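Local coordinates for protein telomerase reverse transcriptase (PDB 6ZD1) that probably extends chromosome ends by copying a template within its RNA component into telomeric DNA repeats, at residues L649-F660 with V670-I681. Sequence-based numbering, arbitrary orientation.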
loop_
_atom_site.group_PDB
_atom_site.type_symbol
_atom_site.label_atom_id
_atom_site.label_comp_id
_atom_site.label_asym_id
_atom_site.label_seq_id
_atom_site.Cartn_x
_atom_site.Cartn_y
_atom_site.Cartn_z
ATOM N N LEU A 649 -12.236 16.743 5.248
ATOM C CA LEU A 649 -12.448 15.889 4.082
ATOM C C LEU A 649 -11.384 16.141 3.022
ATOM O O LEU A 649 -10.821 15.194 2.460
ATOM C CB LEU A 649 -13.843 16.111 3.498
ATOM C CG LEU A 649 -15.037 15.662 4.344
ATOM C CD1 LEU A 649 -16.324 16.024 3.636
ATOM C CD2 LEU A 649 -14.984 14.171 4.625
ATOM N N HIS A 650 -11.065 17.413 2.766
ATOM C CA HIS A 650 -10.071 17.730 1.747
ATOM C C HIS A 650 -8.706 17.161 2.113
ATOM O O HIS A 650 -7.999 16.632 1.250
ATOM C CB HIS A 650 -9.985 19.240 1.533
ATOM C CG HIS A 650 -9.071 19.635 0.412
ATOM N ND1 HIS A 650 -7.708 19.761 0.571
ATOM C CD2 HIS A 650 -9.326 19.926 -0.886
ATOM C CE1 HIS A 650 -7.162 20.114 -0.579
ATOM N NE2 HIS A 650 -8.123 20.220 -1.480
ATOM N N VAL A 651 -8.311 17.264 3.384
ATOM C CA VAL A 651 -7.056 16.651 3.815
ATOM C C VAL A 651 -7.112 15.133 3.651
ATOM O O VAL A 651 -6.154 14.512 3.175
ATOM C CB VAL A 651 -6.730 17.059 5.263
ATOM C CG1 VAL A 651 -5.605 16.204 5.807
ATOM C CG2 VAL A 651 -6.347 18.537 5.330
ATOM N N ILE A 652 -8.237 14.512 4.028
ATOM C CA ILE A 652 -8.360 13.057 3.934
ATOM C C ILE A 652 -8.309 12.599 2.480
ATOM O O ILE A 652 -7.677 11.585 2.157
ATOM C CB ILE A 652 -9.653 12.579 4.627
ATOM C CG1 ILE A 652 -9.484 12.582 6.148
ATOM C CG2 ILE A 652 -10.054 11.193 4.133
ATOM C CD1 ILE A 652 -8.323 11.743 6.637
ATOM N N ILE A 653 -9.000 13.311 1.589
ATOM C CA ILE A 653 -9.014 12.927 0.178
ATOM C C ILE A 653 -7.651 13.168 -0.465
ATOM O O ILE A 653 -7.157 12.335 -1.235
ATOM C CB ILE A 653 -10.135 13.678 -0.561
ATOM C CG1 ILE A 653 -11.499 13.247 -0.025
ATOM C CG2 ILE A 653 -10.055 13.429 -2.057
ATOM C CD1 ILE A 653 -12.660 13.931 -0.700
ATOM N N GLU A 654 -7.029 14.314 -0.167
ATOM C CA GLU A 654 -5.723 14.632 -0.739
ATOM C C GLU A 654 -4.667 13.614 -0.327
ATOM O O GLU A 654 -3.835 13.208 -1.148
ATOM C CB GLU A 654 -5.294 16.037 -0.315
ATOM C CG GLU A 654 -5.406 17.096 -1.401
ATOM C CD GLU A 654 -4.201 17.121 -2.325
ATOM O OE1 GLU A 654 -3.308 16.262 -2.168
ATOM O OE2 GLU A 654 -4.146 18.005 -3.206
ATOM N N THR A 655 -4.659 13.212 0.945
ATOM C CA THR A 655 -3.654 12.254 1.397
ATOM C C THR A 655 -3.810 10.918 0.682
ATOM O O THR A 655 -2.817 10.301 0.278
ATOM C CB THR A 655 -3.738 12.067 2.911
ATOM O OG1 THR A 655 -3.694 13.345 3.557
ATOM C CG2 THR A 655 -2.569 11.227 3.396
ATOM N N THR A 656 -5.051 10.463 0.500
ATOM C CA THR A 656 -5.278 9.188 -0.168
ATOM C C THR A 656 -4.804 9.241 -1.613
ATOM O O THR A 656 -4.065 8.361 -2.069
ATOM C CB THR A 656 -6.764 8.826 -0.104
ATOM O OG1 THR A 656 -7.191 8.778 1.264
ATOM C CG2 THR A 656 -7.023 7.476 -0.766
ATOM N N ILE A 657 -5.182 10.295 -2.341
ATOM C CA ILE A 657 -4.790 10.397 -3.742
ATOM C C ILE A 657 -3.279 10.532 -3.859
ATOM O O ILE A 657 -2.651 9.900 -4.716
ATOM C CB ILE A 657 -5.525 11.565 -4.422
ATOM C CG1 ILE A 657 -7.036 11.323 -4.413
ATOM C CG2 ILE A 657 -5.050 11.724 -5.853
ATOM C CD1 ILE A 657 -7.452 10.076 -5.163
ATOM N N GLU A 658 -2.669 11.330 -2.977
ATOM C CA GLU A 658 -1.225 11.535 -3.026
ATOM C C GLU A 658 -0.476 10.239 -2.741
ATOM O O GLU A 658 0.455 9.876 -3.471
ATOM C CB GLU A 658 -0.827 12.620 -2.022
ATOM C CG GLU A 658 0.405 13.442 -2.381
ATOM C CD GLU A 658 1.699 12.832 -1.872
ATOM O OE1 GLU A 658 2.781 13.377 -2.186
ATOM O OE2 GLU A 658 1.637 11.811 -1.154
ATOM N N LYS A 659 -0.887 9.507 -1.704
ATOM C CA LYS A 659 -0.190 8.268 -1.381
ATOM C C LYS A 659 -0.427 7.200 -2.443
ATOM O O LYS A 659 0.466 6.389 -2.708
ATOM C CB LYS A 659 -0.615 7.765 -0.000
ATOM C CG LYS A 659 0.296 6.690 0.569
ATOM C CD LYS A 659 0.068 6.485 2.058
ATOM C CE LYS A 659 1.020 5.435 2.608
ATOM N NZ LYS A 659 0.935 5.309 4.089
ATOM N N PHE A 660 -1.602 7.201 -3.082
ATOM C CA PHE A 660 -1.851 6.253 -4.166
ATOM C C PHE A 660 -0.948 6.532 -5.362
ATOM O O PHE A 660 -0.423 5.600 -5.982
ATOM C CB PHE A 660 -3.318 6.302 -4.597
ATOM C CG PHE A 660 -3.622 5.459 -5.805
ATOM C CD1 PHE A 660 -3.617 6.011 -7.078
ATOM C CD2 PHE A 660 -3.906 4.109 -5.669
ATOM C CE1 PHE A 660 -3.893 5.230 -8.192
ATOM C CE2 PHE A 660 -4.185 3.323 -6.779
ATOM C CZ PHE A 660 -4.177 3.885 -8.041
ATOM N N VAL A 670 -6.575 7.312 -10.468
ATOM C CA VAL A 670 -6.921 8.326 -9.475
ATOM C C VAL A 670 -8.324 8.858 -9.735
ATOM O O VAL A 670 -9.076 9.150 -8.795
ATOM C CB VAL A 670 -5.874 9.457 -9.449
ATOM C CG1 VAL A 670 -4.507 8.906 -9.065
ATOM C CG2 VAL A 670 -5.807 10.175 -10.787
ATOM N N GLU A 671 -8.708 8.970 -11.009
ATOM C CA GLU A 671 -10.060 9.403 -11.339
ATOM C C GLU A 671 -11.089 8.417 -10.804
ATOM O O GLU A 671 -12.034 8.805 -10.108
ATOM C CB GLU A 671 -10.203 9.564 -12.853
ATOM C CG GLU A 671 -9.536 10.806 -13.409
ATOM C CD GLU A 671 -10.525 11.925 -13.651
ATOM O OE1 GLU A 671 -10.913 12.131 -14.820
ATOM O OE2 GLU A 671 -10.927 12.587 -12.671
ATOM N N TYR A 672 -10.906 7.129 -11.103
ATOM C CA TYR A 672 -11.826 6.116 -10.595
ATOM C C TYR A 672 -11.870 6.133 -9.071
ATOM O O TYR A 672 -12.940 5.991 -8.469
ATOM C CB TYR A 672 -11.415 4.735 -11.116
ATOM C CG TYR A 672 -12.244 3.577 -10.591
ATOM C CD1 TYR A 672 -13.452 3.229 -11.189
ATOM C CD2 TYR A 672 -11.808 2.819 -9.508
ATOM C CE1 TYR A 672 -14.208 2.167 -10.713
ATOM C CE2 TYR A 672 -12.557 1.756 -9.026
ATOM C CZ TYR A 672 -13.753 1.435 -9.631
ATOM O OH TYR A 672 -14.494 0.378 -9.149
ATOM N N LEU A 673 -10.721 6.357 -8.429
ATOM C CA LEU A 673 -10.683 6.330 -6.971
ATOM C C LEU A 673 -11.328 7.576 -6.380
ATOM O O LEU A 673 -12.022 7.495 -5.361
ATOM C CB LEU A 673 -9.243 6.184 -6.485
ATOM C CG LEU A 673 -9.072 5.828 -5.007
ATOM C CD1 LEU A 673 -9.756 4.505 -4.692
ATOM C CD2 LEU A 673 -7.597 5.775 -4.636
ATOM N N LEU A 674 -11.116 8.736 -7.006
ATOM C CA LEU A 674 -11.704 9.971 -6.492
ATOM C C LEU A 674 -13.225 9.898 -6.488
ATOM O O LEU A 674 -13.872 10.328 -5.524
ATOM C CB LEU A 674 -11.227 11.165 -7.319
ATOM C CG LEU A 674 -11.709 12.548 -6.879
ATOM C CD1 LEU A 674 -11.370 12.779 -5.422
ATOM C CD2 LEU A 674 -11.098 13.638 -7.749
ATOM N N THR A 675 -13.819 9.341 -7.546
ATOM C CA THR A 675 -15.274 9.274 -7.595
ATOM C C THR A 675 -15.824 8.176 -6.693
ATOM O O THR A 675 -16.920 8.330 -6.143
ATOM C CB THR A 675 -15.754 9.086 -9.037
ATOM O OG1 THR A 675 -15.236 7.865 -9.570
ATOM C CG2 THR A 675 -15.283 10.249 -9.898
ATOM N N CYS A 676 -15.081 7.080 -6.503
ATOM C CA CYS A 676 -15.484 6.109 -5.490
ATOM C C CYS A 676 -15.417 6.708 -4.092
ATOM O O CYS A 676 -16.248 6.379 -3.234
ATOM C CB CYS A 676 -14.611 4.856 -5.570
ATOM S SG CYS A 676 -14.978 3.771 -6.964
ATOM N N ILE A 677 -14.459 7.608 -3.852
ATOM C CA ILE A 677 -14.380 8.283 -2.562
ATOM C C ILE A 677 -15.597 9.175 -2.354
ATOM O O ILE A 677 -16.193 9.190 -1.271
ATOM C CB ILE A 677 -13.075 9.091 -2.463
ATOM C CG1 ILE A 677 -11.869 8.166 -2.327
ATOM C CG2 ILE A 677 -13.129 10.058 -1.295
ATOM C CD1 ILE A 677 -10.552 8.907 -2.406
ATOM N N LYS A 678 -15.993 9.920 -3.389
ATOM C CA LYS A 678 -17.174 10.770 -3.275
ATOM C C LYS A 678 -18.407 9.944 -2.940
ATOM O O LYS A 678 -19.187 10.303 -2.051
ATOM C CB LYS A 678 -17.394 11.547 -4.573
ATOM C CG LYS A 678 -16.263 12.488 -4.940
ATOM C CD LYS A 678 -16.552 13.165 -6.267
ATOM C CE LYS A 678 -15.449 14.130 -6.652
ATOM N NZ LYS A 678 -15.779 14.798 -7.944
ATOM N N ILE A 679 -18.587 8.817 -3.630
ATOM C CA ILE A 679 -19.754 7.978 -3.379
ATOM C C ILE A 679 -19.709 7.405 -1.968
ATOM O O ILE A 679 -20.716 7.410 -1.249
ATOM C CB ILE A 679 -19.842 6.870 -4.441
ATOM C CG1 ILE A 679 -19.997 7.499 -5.827
ATOM C CG2 ILE A 679 -20.992 5.922 -4.130
ATOM C CD1 ILE A 679 -19.990 6.505 -6.961
ATOM N N THR A 680 -18.538 6.924 -1.540
ATOM C CA THR A 680 -18.411 6.381 -0.189
ATOM C C THR A 680 -18.663 7.452 0.867
ATOM O O THR A 680 -19.341 7.200 1.870
ATOM C CB THR A 680 -17.034 5.751 -0.003
ATOM O OG1 THR A 680 -16.860 4.706 -0.967
ATOM C CG2 THR A 680 -16.907 5.166 1.391
ATOM N N ILE A 681 -18.128 8.657 0.660
ATOM C CA ILE A 681 -18.342 9.733 1.621
ATOM C C ILE A 681 -19.812 10.131 1.657
ATOM O O ILE A 681 -20.383 10.352 2.732
ATOM C CB ILE A 681 -17.425 10.923 1.282
ATOM C CG1 ILE A 681 -15.965 10.519 1.501
ATOM C CG2 ILE A 681 -17.794 12.153 2.103
ATOM C CD1 ILE A 681 -14.975 11.628 1.278
#
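Over one face of the Phe660 ring lies a methyl of Leu673, CD2, 4.2 Å from CG, while Val670 meets the same ring at its edge, near the ring plane, with CG1 3.6 Å from Phe660 CD1. The ring gets there because CG of Phe660 stands anti to the backbone N (chi1 174°), and it is thus held on two sides by residues from the first turn of helix 670-684. Ile612 of helix 609-637 touches it as well.

One turn back, Ile657 is a knob in a hole formed by Val670, Leu673, Leu674 and Ile677. Its CB starts out to the side, but CG1 lies beside the backbone N and chi2 is -61°, which swings CD1 in over the opposing backbone, 4.1 Å from the carbonyl O of Val670. Ile653 continues the row with its branches divided: CG2 meets Leu674 CD1 at 3.7 Å, the two side chains crossing at about a right angle, whereas the side chains of Ile653 and Ile677 run past each other in opposite directions, with Ile653 CG1 3.8 Å from Ile677 CG2. The extended CD1 of Ile653 goes on to CD1 of Ile681, and Leu649 touches that same methyl with CD2 from the next turn.

Thr656 faces Ile677 tip to tip through methyls, CG2 to CD1 at 4.1 Å; its hydroxyl turns elsewhere, to a hydrogen bond with Tyr593 of helix 582-596.

The touching residues are all buried, and the side-chain contacts between the helices are made by carbon groups; helices 609-637 and 692-699 also pack against these residues. With axes 10.7 Å apart and N-to-C directions at 155°, the segments pair as an antiparallel helical hairpin closed by a short connection, consistent with the helical bundle of the C-terminal, thumb-like extension of telomerase reverse transcriptases.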